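Side-chain contact in MutT/nudix family protein (Deinococcus radiodurans, PDB 2W4E), which probably hydrolyses ADP-ribose with the help of magnesium, as a Nudix-family pyrophosphatase, here without its N-terminal part: residues 39-44 against 48-53. Residues are numbered along the deposited sequence; the frame is centred on the assembly and turned at random.
Sequences GGVEKG and GAAAAR
Val41 and Ala50 bring the two backbones closest, with their CA atoms 5.5 Å apart, as residues 39-44 pass helix 47-59. The methyl of Ala50 points at residues 39-44 and meets both branches of Val41; CG1 and CG2 each lie 3.9 Å from Ala50 CB. Arg53 carries the polar half of the contact. Its CG is anti to the backbone N (chi1 -178°), and the chain bends at chi3 to carry the guanidinium toward Gly40 and Glu42. At the edge of that group, Arg53 NH2 gives a weak hydrogen bond to Gly40 O (3.3 Å). Glu42 comes over one face instead. Glu42 OE2 sits above the centre, 3.4 Å from Arg53 CZ, and the carboxylate and guanidinium planes are stacked, 17° apart. Arg53 NE is 3.6 Å from Glu42 OE2, a salt bridge of charge alone, since no N-H aims at the oxygen. Glu45 and Glu57 also form salt bridges to Arg53, at NE and NH1. A leucine in its place would probably leave these three acids without their shared positive charge and the Gly40 carbonyl without this donor. Residues 39-60 match the Nudix box, the strand-loop-helix element that in this family typically holds the catalytic metal site. Strand 6-14 lies alongside: Gly39 and Val41 form backbone hydrogen bonds with Val8 and Arg6, and Ala50 packs on Val8.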
loop_
_atom_site.group_PDB
_atom_site.type_symbol
_atom_site.label_atom_id
_atom_site.label_comp_id
_atom_site.label_asym_id
_atom_site.label_seq_id
_atom_site.Cartn_x
_atom_site.Cartn_y
_atom_site.Cartn_z
ATOM N N GLY A 39 9.337 -12.393 0.687
ATOM C CA GLY A 39 9.312 -13.720 1.291
ATOM C C GLY A 39 9.180 -13.649 2.805
ATOM O O GLY A 39 9.451 -12.612 3.419
ATOM N N GLY A 40 8.781 -14.766 3.413
ATOM C CA GLY A 40 8.620 -14.807 4.875
ATOM C C GLY A 40 9.960 -14.714 5.569
ATOM O O GLY A 40 10.971 -15.146 5.015
ATOM N N VAL A 41 9.971 -14.145 6.776
ATOM C CA VAL A 41 11.179 -14.067 7.593
ATOM C C VAL A 41 11.236 -15.351 8.430
ATOM O O VAL A 41 10.261 -15.682 9.100
ATOM C CB VAL A 41 11.140 -12.831 8.528
ATOM C CG1 VAL A 41 12.358 -12.762 9.447
ATOM C CG2 VAL A 41 10.990 -11.522 7.719
ATOM N N GLU A 42 12.359 -16.066 8.369
ATOM C CA GLU A 42 12.545 -17.335 9.112
ATOM C C GLU A 42 12.674 -17.156 10.626
ATOM O O GLU A 42 12.885 -16.040 11.109
ATOM C CB GLU A 42 13.745 -18.116 8.565
ATOM C CG GLU A 42 13.394 -19.045 7.408
ATOM C CD GLU A 42 14.543 -19.244 6.406
ATOM O OE1 GLU A 42 15.725 -19.256 6.817
ATOM O OE2 GLU A 42 14.262 -19.399 5.192
ATOM N N LYS A 43 12.543 -18.277 11.354
ATOM C CA LYS A 43 12.500 -18.327 12.840
ATOM C C LYS A 43 13.562 -17.490 13.525
ATOM O O LYS A 43 13.252 -16.592 14.319
ATOM C CB LYS A 43 12.641 -19.784 13.356
ATOM C CG LYS A 43 12.691 -19.911 14.907
ATOM C CD LYS A 43 13.714 -20.948 15.419
ATOM C CE LYS A 43 13.604 -21.147 16.942
ATOM N NZ LYS A 43 13.741 -19.865 17.705
ATOM N N GLY A 44 14.817 -17.825 13.244
ATOM C CA GLY A 44 15.927 -17.188 13.914
ATOM C C GLY A 44 16.528 -16.144 13.011
ATOM O O GLY A 44 17.748 -15.930 13.042
ATOM N N GLY A 48 17.172 -7.707 8.344
ATOM C CA GLY A 48 18.279 -7.417 7.415
ATOM C C GLY A 48 18.712 -8.668 6.691
ATOM O O GLY A 48 18.898 -8.659 5.476
ATOM N N ALA A 49 18.809 -9.777 7.439
ATOM C CA ALA A 49 19.294 -11.049 6.894
ATOM C C ALA A 49 18.277 -11.762 6.017
ATOM O O ALA A 49 18.640 -12.342 4.976
ATOM C CB ALA A 49 19.773 -11.984 8.026
ATOM N N ALA A 50 17.009 -11.752 6.433
ATOM C CA ALA A 50 15.934 -12.272 5.579
ATOM C C ALA A 50 15.924 -11.528 4.220
ATOM O O ALA A 50 15.790 -12.142 3.143
ATOM C CB ALA A 50 14.582 -12.100 6.279
ATOM N N ALA A 51 16.069 -10.213 4.290
ATOM C CA ALA A 51 16.050 -9.358 3.071
ATOM C C ALA A 51 17.134 -9.747 2.055
ATOM O O ALA A 51 16.814 -10.027 0.909
ATOM C CB ALA A 51 16.092 -7.849 3.433
ATOM N N ALA A 52 18.394 -9.854 2.485
ATOM C CA ALA A 52 19.481 -10.273 1.594
ATOM C C ALA A 52 19.272 -11.688 1.024
ATOM O O ALA A 52 19.441 -11.919 -0.186
ATOM C CB ALA A 52 20.817 -10.153 2.298
ATOM N N ARG A 53 18.838 -12.612 1.883
ATOM C CA ARG A 53 18.564 -13.966 1.476
ATOM C C ARG A 53 17.537 -14.030 0.342
ATOM O O ARG A 53 17.750 -14.681 -0.689
ATOM C CB ARG A 53 18.089 -14.835 2.680
ATOM C CG ARG A 53 17.862 -16.251 2.212
ATOM C CD ARG A 53 17.210 -17.252 3.165
ATOM N NE ARG A 53 16.273 -16.634 4.087
ATOM C CZ ARG A 53 15.002 -16.393 3.814
ATOM N NH1 ARG A 53 14.499 -16.710 2.616
ATOM N NH2 ARG A 53 14.233 -15.829 4.737
#